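Local coordinates for flagellar brake protein YcgR (Klebsiella pneumoniae, PDB 5KEC) that binds the second messenger c-di-GMP and, as the transcriptional activator MrkH, probably switches on type 3 fimbriae genes in biofilm formation, at residues R27-I32 and S38-L43; R21-K26 and F67-D72; C207-R212 and R218-I223. All blocks are in the same frame, centred on the assembly; numbering follows the deposited sequence.

Contact 1: R27-I32 and S38-L43; sequences RTEIEI and SIITQL
Ile30 and Ile32 pair with Thr41 and Ile39 across an antiparallel hairpin whose short strand axes come within 4.6 Å and run at 146° to each other. Both are hydrogen-bonded pairs: Ile30 N donates to Thr41 O over 2.9 Å and Ile32 N to Ile39 O over 3.0 Å, each answered by a return bond. Between them Glu31 faces Ile40 as a non-hydrogen-bonded pair. Ile30, Ile32, Ile39 and Thr41 share one face, where Ile30 CG2 meets Thr41 CG2 at 3.6 Å and Ile32 lies alongside Ile39. On the other face Glu31 is extended, CG anti to the backbone N (chi1 -169°), crossing Ile40, whose CD1 is 3.5 Å from Glu31 CG. Glu31 OE2 takes the Ser38 OG proton on the anti lone pair, at 2.6 Å. Gln42 NE2 donates to Arg27 O at 2.8 Å, with 169° at the hydrogen; the oxygen lies in the Gln42 amide plane, while the donor stands above the Arg27 carbonyl plane. A water bridges Thr28 O and Leu43 N. Glu31 OE2 also salt-bridges Arg110 and OE1 hydrogen-bonds His70 NE2, residues that bind c-di-GMP in another structure of this protein. From the second shell Ser38 probably steadies this ligand-free arrangement of the carboxylate.

Contact 2: R21-K26 and F67-D72; sequences REELRK and FLLHSD
Glu23 and Lys26, on the last turn of helix 13-25 and just beyond it, meet Ser71 and Asp72 at the end of strand 64-71, so that the helix is tied to the antiparallel sheet of the YcgR-like domain. The backbones stay well apart, the nearest CA atoms being those of Glu23 and Ser71 at 7.0 Å, and side chains bridge the gap.

Along the helix, Glu23 comes first. Its CB is directed at the strand, and a bend at chi2 (-56°) brings the carboxylate up to the Ser71 hydroxyl. Ser71 OG lies 3.0 Å from Glu23 OE2, within hydrogen-bonding distance, and is also bonded to Ser73 OG, so where its proton goes is left open. Ser71 follows His70, a residue that binds c-di-GMP in another structure of this protein. The methylene part of Glu23 adds a loose apolar touch, with its CG 4.4 Å from Leu69 CD1. The other oxygen, OE1, is hydrogen-bonded to OG1 of Thr28, which follows the helix, so this buried carboxylate is held to the turn after the helix and also lies against Ser71 of the strand.

Leu24 turns its side chain from this strand and packs on Leu43 and Val46 of strand 37-46, placing the helix over a second part of the same sheet.

Lys26, the first residue to leave helical geometry, is exposed and approaches Asp72 from the opposite direction. In this salt bridge Lys26 NZ stands 3.0 Å from Asp72 OD2, 35° above the carboxylate plane.

Contact 3: C207-R212 and R218-I223; sequences CQFKFR and RRIEKI
Phe211 and Ile220 face each other across a strand-to-helix junction in which the backbones remain distant, the closest CA atoms being those of this pair at 9.8 Å. No hydrogen bond crosses between the segments, and just three side chains make the contact, which buries 121 Å² in all.

Ile220 is the helical partner of both aromatic rings. Its CB points to the strand, and CG1 stands anti to the carbonyl carbon (chi1 -69°), which brings that branch to Phe211 while CG2 is directed to Phe209. Ile220 CG1 lies 3.4 Å from Phe211 CE1 and 3.6 Å from Phe211 CZ, near the ring plane, so the methylene abuts the rim of the ring instead of lying over its face. The geometry is therefore edge packing and not a CH-pi contact with the face. The second branch is looser: Ile220 CG2 is 4.3 Å from Phe209 CE1.

Both phenylalanines put CB toward the helix, as residues two apart on an extended chain can. Phe209 is buried and rests also on Leu182 and Cys147 of the adjoining strands 177-193 and 146-151. Phe211 is partly exposed and leans on Ile180, as well as on Asp216 and Gln217 at the start of the helix. Ile220 thus seats the helix on two phenylalanines, which in turn rest on the neighbouring strands.

The strand's backbone bonds run to Cys147 and Gly145 on one side and Val183 and Asp181 on the other. An antiparallel beta barrel with the C-terminal helix 214-234 packed against it is consistent with the PilZ fold; Cys207, on this strand, binds c-di-GMP in another structure of this protein.

How the contacts relate
Contacts 1 and 2 belong together: their centres are 8 Å apart, they share the sheet in which strands 29-34 and 64-71 are neighbours, and contact 1 is nested inside the chain loop closed by contact 2. The centre of contact 3 is about 28 and 30 Å from theirs, across the chain's centre, in the second sheet. Chemistry follows place. Contact 1 is backbone pairing with a largely aliphatic face, buried at Ile30 and Ile32, and a mixed face where Glu31 and Ser38 meet. Contact 2 is polar, ranging from a buried carboxylate to an exposed salt bridge. Contact 3 is wholly apolar and mostly buried. Backbone pairing of Glu31 with Leu68 joins the first two directly.

Contact 1: R27-I32 and S38-L43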
loop_
_atom_site.group_PDB
_atom_site.type_symbol
_atom_site.label_atom_id
_atom_site.label_comp_id
_atom_site.label_asym_id
_atom_site.label_seq_id
_atom_site.Cartn_x
_atom_site.Cartn_y
_atom_site.Cartn_z
ATOM N N ARG B 27 -2.410 16.571 19.215
ATOM C CA ARG B 27 -1.159 16.323 18.511
ATOM C C ARG B 27 -0.949 14.839 18.262
ATOM O O ARG B 27 0.171 14.344 18.338
ATOM C CB ARG B 27 0.029 16.885 19.293
ATOM C CG ARG B 27 0.076 18.396 19.403
ATOM C CD ARG B 27 1.335 18.832 20.158
ATOM N NE ARG B 27 2.531 18.212 19.588
ATOM C CZ ARG B 27 3.152 17.154 20.105
ATOM N NH1 ARG B 27 2.707 16.596 21.222
ATOM N NH2 ARG B 27 4.226 16.653 19.505
ATOM N N THR B 28 -2.033 14.130 17.972
ATOM C CA THR B 28 -1.949 12.702 17.684
ATOM C C THR B 28 -1.010 12.432 16.519
ATOM O O THR B 28 -1.031 13.150 15.519
ATOM C CB THR B 28 -3.340 12.124 17.392
ATOM O OG1 THR B 28 -4.159 12.298 18.552
ATOM C CG2 THR B 28 -3.269 10.639 17.045
ATOM N N GLU B 29 -0.172 11.407 16.650
ATOM C CA GLU B 29 0.732 11.054 15.566
ATOM C C GLU B 29 -0.065 10.519 14.387
ATOM O O GLU B 29 -0.914 9.645 14.544
ATOM C CB GLU B 29 1.746 10.002 16.011
ATOM C CG GLU B 29 2.735 10.482 17.059
ATOM C CD GLU B 29 2.332 10.098 18.470
ATOM O OE1 GLU B 29 1.151 9.734 18.685
ATOM O OE2 GLU B 29 3.206 10.159 19.362
ATOM N N ILE B 30 0.208 11.048 13.206
ATOM C CA ILE B 30 -0.399 10.498 12.003
ATOM C C ILE B 30 0.691 9.811 11.192
ATOM O O ILE B 30 1.766 10.380 10.966
ATOM C CB ILE B 30 -1.172 11.580 11.194
ATOM C CG1 ILE B 30 -1.876 10.961 9.981
ATOM C CG2 ILE B 30 -0.264 12.742 10.787
ATOM C CD1 ILE B 30 -2.844 11.913 9.305
ATOM N N GLU B 31 0.441 8.564 10.807
ATOM C CA GLU B 31 1.396 7.823 9.993
ATOM C C GLU B 31 0.939 7.767 8.538
ATOM O O GLU B 31 -0.181 7.352 8.249
ATOM C CB GLU B 31 1.590 6.411 10.535
ATOM C CG GLU B 31 2.763 5.677 9.908
ATOM C CD GLU B 31 3.189 4.460 10.710
ATOM O OE1 GLU B 31 2.479 4.091 11.670
ATOM O OE2 GLU B 31 4.245 3.877 10.383
ATOM N N ILE B 32 1.817 8.187 7.633
ATOM C CA ILE B 32 1.516 8.232 6.206
ATOM C C ILE B 32 2.352 7.195 5.475
ATOM O O ILE B 32 3.583 7.222 5.555
ATOM C CB ILE B 32 1.868 9.612 5.623
ATOM C CG1 ILE B 32 1.446 10.724 6.590
ATOM C CG2 ILE B 32 1.258 9.786 4.237
ATOM C CD1 ILE B 32 1.876 12.118 6.153
ATOM N N SER B 38 7.331 5.230 5.249
ATOM C CA SER B 38 6.364 5.612 6.259
ATOM C C SER B 38 6.937 6.788 7.019
ATOM O O SER B 38 8.085 6.751 7.462
ATOM C CB SER B 38 6.105 4.448 7.212
ATOM O OG SER B 38 5.540 4.900 8.424
ATOM N N ILE B 39 6.154 7.850 7.155
ATOM C CA ILE B 39 6.592 8.967 7.977
ATOM C C ILE B 39 5.578 9.246 9.079
ATOM O O ILE B 39 4.384 9.003 8.918
ATOM C CB ILE B 39 6.855 10.241 7.146
ATOM C CG1 ILE B 39 5.555 10.993 6.879
ATOM C CG2 ILE B 39 7.560 9.894 5.839
ATOM C CD1 ILE B 39 5.744 12.233 6.044
ATOM N N ILE B 40 6.070 9.729 10.211
ATOM C CA ILE B 40 5.198 10.134 11.297
ATOM C C ILE B 40 5.265 11.642 11.411
ATOM O O ILE B 40 6.351 12.229 11.387
ATOM C CB ILE B 40 5.645 9.536 12.637
ATOM C CG1 ILE B 40 5.690 8.011 12.562
ATOM C CG2 ILE B 40 4.719 9.997 13.761
ATOM C CD1 ILE B 40 4.338 7.365 12.474
ATOM N N THR B 41 4.100 12.267 11.532
ATOM C CA THR B 41 4.021 13.699 11.731
ATOM C C THR B 41 2.742 14.011 12.502
ATOM O O THR B 41 2.189 13.134 13.167
ATOM C CB THR B 41 4.066 14.444 10.377
ATOM O OG1 THR B 41 4.121 15.859 10.600
ATOM C CG2 THR B 41 2.844 14.096 9.525
ATOM N N GLN B 42 2.290 15.257 12.445
ATOM C CA GLN B 42 1.025 15.644 13.063
ATOM C C GLN B 42 0.141 16.319 12.027
ATOM O O GLN B 42 0.634 16.863 11.038
ATOM C CB GLN B 42 1.239 16.601 14.242
ATOM C CG GLN B 42 1.293 15.944 15.616
ATOM C CD GLN B 42 2.604 15.226 15.878
ATOM O OE1 GLN B 42 3.575 15.387 15.137
ATOM N NE2 GLN B 42 2.636 14.424 16.933
ATOM N N LEU B 43 -1.170 16.268 12.250
ATOM C CA LEU B 43 -2.111 17.049 11.459
ATOM C C LEU B 43 -1.784 18.523 11.639
ATOM O O LEU B 43 -1.560 18.973 12.760
ATOM C CB LEU B 43 -3.532 16.800 11.958
ATOM C CG LEU B 43 -4.103 15.403 11.738
ATOM C CD1 LEU B 43 -5.267 15.177 12.702
ATOM C CD2 LEU B 43 -4.537 15.232 10.293
HETATM O O HOH W 1 -2.325 15.386 14.730
#

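Contact 2: R21-K26 and F67-D72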
loop_
_atom_site.group_PDB
_atom_site.type_symbol
_atom_site.label_atom_id
_atom_site.label_comp_id
_atom_site.label_asym_id
_atom_site.label_seq_id
_atom_site.Cartn_x
_atom_site.Cartn_y
_atom_site.Cartn_z
ATOM N N ARG B 21 -10.594 16.950 14.181
ATOM C CA ARG B 21 -10.372 18.147 14.983
ATOM C C ARG B 21 -9.801 17.822 16.358
ATOM O O ARG B 21 -8.949 18.548 16.869
ATOM C CB ARG B 21 -11.661 18.950 15.131
ATOM C CG ARG B 21 -12.129 19.616 13.848
ATOM C CD ARG B 21 -13.261 20.587 14.133
ATOM N NE ARG B 21 -13.727 21.268 12.929
ATOM C CZ ARG B 21 -13.139 22.339 12.403
ATOM N NH1 ARG B 21 -12.049 22.844 12.970
ATOM N NH2 ARG B 21 -13.634 22.901 11.306
ATOM N N GLU B 22 -10.273 16.729 16.948
ATOM C CA GLU B 22 -9.821 16.326 18.271
ATOM C C GLU B 22 -8.391 15.807 18.232
ATOM O O GLU B 22 -7.554 16.209 19.043
ATOM C CB GLU B 22 -10.756 15.264 18.855
ATOM C CG GLU B 22 -10.331 14.756 20.221
ATOM C CD GLU B 22 -11.408 13.924 20.893
ATOM O OE1 GLU B 22 -11.663 12.785 20.444
ATOM O OE2 GLU B 22 -12.005 14.417 21.871
ATOM N N GLU B 23 -8.108 14.916 17.287
ATOM C CA GLU B 23 -6.768 14.357 17.171
ATOM C C GLU B 23 -5.753 15.457 16.838
ATOM O O GLU B 23 -4.623 15.444 17.323
ATOM C CB GLU B 23 -6.737 13.237 16.129
ATOM C CG GLU B 23 -7.705 12.098 16.418
ATOM C CD GLU B 23 -7.506 11.475 17.798
ATOM O OE1 GLU B 23 -6.353 11.365 18.264
ATOM O OE2 GLU B 23 -8.510 11.089 18.424
ATOM N N LEU B 24 -6.168 16.418 16.021
ATOM C CA LEU B 24 -5.343 17.587 15.739
ATOM C C LEU B 24 -4.933 18.264 17.047
ATOM O O LEU B 24 -3.752 18.561 17.279
ATOM C CB LEU B 24 -6.119 18.571 14.865
ATOM C CG LEU B 24 -5.568 19.994 14.808
ATOM C CD1 LEU B 24 -4.435 20.081 13.803
ATOM C CD2 LEU B 24 -6.684 20.958 14.444
ATOM N N ARG B 25 -5.927 18.470 17.908
ATOM C CA ARG B 25 -5.768 19.172 19.177
ATOM C C ARG B 25 -4.912 18.391 20.169
ATOM O O ARG B 25 -4.285 18.969 21.057
ATOM C CB ARG B 25 -7.149 19.459 19.776
ATOM C CG ARG B 25 -7.123 20.078 21.158
ATOM C CD ARG B 25 -8.531 20.400 21.643
ATOM N NE ARG B 25 -9.263 19.211 22.075
ATOM C CZ ARG B 25 -10.574 19.185 22.308
ATOM N NH1 ARG B 25 -11.302 20.284 22.141
ATOM N NH2 ARG B 25 -11.161 18.062 22.702
ATOM N N LYS B 26 -4.879 17.074 20.012
ATOM C CA LYS B 26 -4.105 16.240 20.912
ATOM C C LYS B 26 -2.728 15.944 20.343
ATOM O O LYS B 26 -1.971 15.173 20.916
ATOM C CB LYS B 26 -4.857 14.942 21.209
ATOM C CG LYS B 26 -6.234 15.200 21.786
ATOM C CD LYS B 26 -6.712 14.056 22.650
ATOM C CE LYS B 26 -6.808 12.763 21.865
ATOM N NZ LYS B 26 -7.342 11.661 22.714
ATOM N N PHE B 67 -3.336 6.053 5.587
ATOM C CA PHE B 67 -2.994 6.753 6.818
ATOM C C PHE B 67 -3.324 5.921 8.045
ATOM O O PHE B 67 -4.193 5.041 8.008
ATOM C CB PHE B 67 -3.757 8.069 6.929
ATOM C CG PHE B 67 -3.384 9.081 5.892
ATOM C CD1 PHE B 67 -2.505 10.108 6.194
ATOM C CD2 PHE B 67 -3.924 9.019 4.617
ATOM C CE1 PHE B 67 -2.167 11.049 5.235
ATOM C CE2 PHE B 67 -3.587 9.952 3.669
ATOM C CZ PHE B 67 -2.704 10.966 3.979
ATOM N N LEU B 68 -2.634 6.235 9.138
ATOM C CA LEU B 68 -2.931 5.677 10.439
ATOM C C LEU B 68 -2.825 6.797 11.472
ATOM O O LEU B 68 -1.762 7.385 11.657
ATOM C CB LEU B 68 -1.942 4.559 10.757
ATOM C CG LEU B 68 -2.413 3.365 11.580
ATOM C CD1 LEU B 68 -3.665 2.756 10.974
ATOM C CD2 LEU B 68 -1.301 2.331 11.657
ATOM N N LEU B 69 -3.938 7.113 12.122
ATOM C CA LEU B 69 -3.914 8.025 13.255
ATOM C C LEU B 69 -3.757 7.207 14.517
ATOM O O LEU B 69 -4.618 6.386 14.838
ATOM C CB LEU B 69 -5.199 8.845 13.326
ATOM C CG LEU B 69 -5.226 10.128 12.500
ATOM C CD1 LEU B 69 -6.646 10.671 12.444
ATOM C CD2 LEU B 69 -4.263 11.163 13.086
ATOM N N HIS B 70 -2.651 7.420 15.224
ATOM C CA HIS B 70 -2.362 6.643 16.419
ATOM C C HIS B 70 -3.039 7.268 17.634
ATOM O O HIS B 70 -2.377 7.826 18.508
ATOM C CB HIS B 70 -0.849 6.516 16.630
ATOM C CG HIS B 70 -0.143 5.811 15.514
ATOM N ND1 HIS B 70 0.117 4.455 15.536
ATOM C CD2 HIS B 70 0.356 6.267 14.340
ATOM C CE1 HIS B 70 0.744 4.110 14.427
ATOM N NE2 HIS B 70 0.902 5.190 13.683
ATOM N N SER B 71 -4.366 7.167 17.676
ATOM C CA SER B 71 -5.153 7.763 18.749
ATOM C C SER B 71 -5.116 6.919 20.018
ATOM O O SER B 71 -4.702 5.759 19.994
ATOM C CB SER B 71 -6.602 7.956 18.303
ATOM O OG SER B 71 -7.398 8.447 19.367
ATOM N N ASP B 72 -5.553 7.519 21.121
ATOM C CA ASP B 72 -5.631 6.836 22.407
ATOM C C ASP B 72 -6.708 5.763 22.368
ATOM O O ASP B 72 -6.655 4.785 23.114
ATOM C CB ASP B 72 -5.957 7.833 23.519
ATOM C CG ASP B 72 -4.872 8.870 23.712
ATOM O OD1 ASP B 72 -3.682 8.519 23.573
ATOM O OD2 ASP B 72 -5.210 10.037 24.003
#

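Contact 3: C207-R212 and R218-I223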
loop_
_atom_site.group_PDB
_atom_site.type_symbol
_atom_site.label_atom_id
_atom_site.label_comp_id
_atom_site.label_asym_id
_atom_site.label_seq_id
_atom_site.Cartn_x
_atom_site.Cartn_y
_atom_site.Cartn_z
ATOM N N CYS B 207 6.077 -4.700 -6.828
ATOM C CA CYS B 207 5.018 -4.177 -7.677
ATOM C C CYS B 207 3.757 -3.867 -6.897
ATOM O O CYS B 207 3.507 -4.432 -5.833
ATOM C CB CYS B 207 4.711 -5.170 -8.797
ATOM S SG CYS B 207 6.086 -5.380 -9.962
ATOM N N GLN B 208 2.970 -2.949 -7.436
ATOM C CA GLN B 208 1.677 -2.633 -6.872
ATOM C C GLN B 208 0.631 -3.192 -7.825
ATOM O O GLN B 208 0.729 -3.004 -9.036
ATOM C CB GLN B 208 1.529 -1.120 -6.733
ATOM C CG GLN B 208 0.331 -0.673 -5.924
ATOM C CD GLN B 208 0.195 0.835 -5.895
ATOM O OE1 GLN B 208 -0.565 1.415 -6.672
ATOM N NE2 GLN B 208 0.938 1.480 -4.998
ATOM N N PHE B 209 -0.349 -3.905 -7.279
ATOM C CA PHE B 209 -1.449 -4.437 -8.077
ATOM C C PHE B 209 -2.357 -3.318 -8.572
ATOM O O PHE B 209 -2.759 -2.450 -7.799
ATOM C CB PHE B 209 -2.291 -5.410 -7.245
ATOM C CG PHE B 209 -1.604 -6.703 -6.931
ATOM C CD1 PHE B 209 -1.803 -7.324 -5.709
ATOM C CD2 PHE B 209 -0.779 -7.311 -7.861
ATOM C CE1 PHE B 209 -1.183 -8.523 -5.417
ATOM C CE2 PHE B 209 -0.154 -8.509 -7.574
ATOM C CZ PHE B 209 -0.356 -9.116 -6.353
ATOM N N LYS B 210 -2.676 -3.339 -9.864
ATOM C CA LYS B 210 -3.783 -2.541 -10.385
ATOM C C LYS B 210 -4.890 -3.498 -10.819
ATOM O O LYS B 210 -4.938 -3.918 -11.978
ATOM C CB LYS B 210 -3.348 -1.665 -11.566
ATOM C CG LYS B 210 -2.453 -0.494 -11.200
ATOM C CD LYS B 210 -3.137 0.469 -10.235
ATOM C CE LYS B 210 -2.175 1.559 -9.763
ATOM N NZ LYS B 210 -2.809 2.523 -8.818
ATOM N N PHE B 211 -5.768 -3.854 -9.885
ATOM C CA PHE B 211 -6.801 -4.850 -10.155
ATOM C C PHE B 211 -7.810 -4.403 -11.211
ATOM O O PHE B 211 -8.116 -3.217 -11.334
ATOM C CB PHE B 211 -7.538 -5.230 -8.872
ATOM C CG PHE B 211 -6.707 -6.025 -7.908
ATOM C CD1 PHE B 211 -6.527 -7.387 -8.089
ATOM C CD2 PHE B 211 -6.110 -5.411 -6.815
ATOM C CE1 PHE B 211 -5.765 -8.125 -7.200
ATOM C CE2 PHE B 211 -5.346 -6.137 -5.923
ATOM C CZ PHE B 211 -5.170 -7.498 -6.114
ATOM N N ARG B 212 -8.329 -5.370 -11.961
ATOM C CA ARG B 212 -9.320 -5.093 -12.992
ATOM C C ARG B 212 -10.738 -5.231 -12.449
ATOM O O ARG B 212 -11.660 -4.592 -12.945
ATOM C CB ARG B 212 -9.114 -6.011 -14.199
ATOM C CG ARG B 212 -7.783 -5.813 -14.889
ATOM C CD ARG B 212 -7.690 -6.639 -16.155
ATOM N NE ARG B 212 -6.512 -6.280 -16.938
ATOM C CZ ARG B 212 -6.213 -6.804 -18.121
ATOM N NH1 ARG B 212 -7.008 -7.713 -18.669
ATOM N NH2 ARG B 212 -5.116 -6.412 -18.755
ATOM N N ARG B 218 -10.600 -10.003 -4.482
ATOM C CA ARG B 218 -11.162 -10.969 -3.544
ATOM C C ARG B 218 -10.441 -12.304 -3.651
ATOM O O ARG B 218 -10.161 -12.950 -2.640
ATOM C CB ARG B 218 -12.657 -11.169 -3.786
ATOM C CG ARG B 218 -13.549 -10.149 -3.087
ATOM C CD ARG B 218 -14.984 -10.658 -3.026
ATOM N NE ARG B 218 -15.871 -9.770 -2.279
ATOM C CZ ARG B 218 -16.731 -8.927 -2.841
ATOM N NH1 ARG B 218 -16.822 -8.852 -4.161
ATOM N NH2 ARG B 218 -17.500 -8.159 -2.082
ATOM N N ARG B 219 -10.145 -12.721 -4.879
ATOM C CA ARG B 219 -9.394 -13.951 -5.074
ATOM C C ARG B 219 -8.025 -13.838 -4.414
ATOM O O ARG B 219 -7.567 -14.772 -3.753
ATOM C CB ARG B 219 -9.266 -14.289 -6.558
ATOM C CG ARG B 219 -10.565 -14.786 -7.176
ATOM C CD ARG B 219 -10.418 -14.969 -8.676
ATOM N NE ARG B 219 -9.578 -16.115 -9.008
ATOM C CZ ARG B 219 -9.062 -16.340 -10.213
ATOM N NH1 ARG B 219 -9.286 -15.483 -11.203
ATOM N NH2 ARG B 219 -8.307 -17.411 -10.421
ATOM N N ILE B 220 -7.374 -12.690 -4.585
ATOM C CA ILE B 220 -6.077 -12.466 -3.951
ATOM C C ILE B 220 -6.193 -12.519 -2.428
ATOM O O ILE B 220 -5.337 -13.084 -1.746
ATOM C CB ILE B 220 -5.463 -11.109 -4.368
ATOM C CG1 ILE B 220 -5.061 -11.130 -5.842
ATOM C CG2 ILE B 220 -4.255 -10.788 -3.514
ATOM C CD1 ILE B 220 -4.001 -12.144 -6.161
ATOM N N GLU B 221 -7.262 -11.927 -1.902
ATOM C CA GLU B 221 -7.465 -11.852 -0.459
ATOM C C GLU B 221 -7.723 -13.227 0.150
ATOM O O GLU B 221 -7.315 -13.501 1.277
ATOM C CB GLU B 221 -8.593 -10.867 -0.130
ATOM C CG GLU B 221 -8.167 -9.407 -0.310
ATOM C CD GLU B 221 -9.331 -8.423 -0.305
ATOM O OE1 GLU B 221 -10.443 -8.795 -0.739
ATOM O OE2 GLU B 221 -9.124 -7.267 0.128
ATOM N N LYS B 222 -8.379 -14.100 -0.606
ATOM C CA LYS B 222 -8.618 -15.461 -0.141
ATOM C C LYS B 222 -7.328 -16.265 -0.092
ATOM O O LYS B 222 -7.099 -17.033 0.842
ATOM C CB LYS B 222 -9.645 -16.163 -1.022
ATOM C CG LYS B 222 -11.048 -15.615 -0.850
ATOM C CD LYS B 222 -12.072 -16.442 -1.613
ATOM C CE LYS B 222 -11.807 -16.433 -3.110
ATOM N NZ LYS B 222 -12.863 -17.170 -3.862
ATOM N N ILE B 223 -6.481 -16.087 -1.099
ATOM C CA ILE B 223 -5.171 -16.716 -1.096
ATOM C C ILE B 223 -4.360 -16.238 0.108
ATOM O O ILE B 223 -3.679 -17.027 0.766
ATOM C CB ILE B 223 -4.390 -16.383 -2.378
ATOM C CG1 ILE B 223 -5.125 -16.907 -3.612
ATOM C CG2 ILE B 223 -2.971 -16.947 -2.303
ATOM C CD1 ILE B 223 -4.487 -16.485 -4.913
#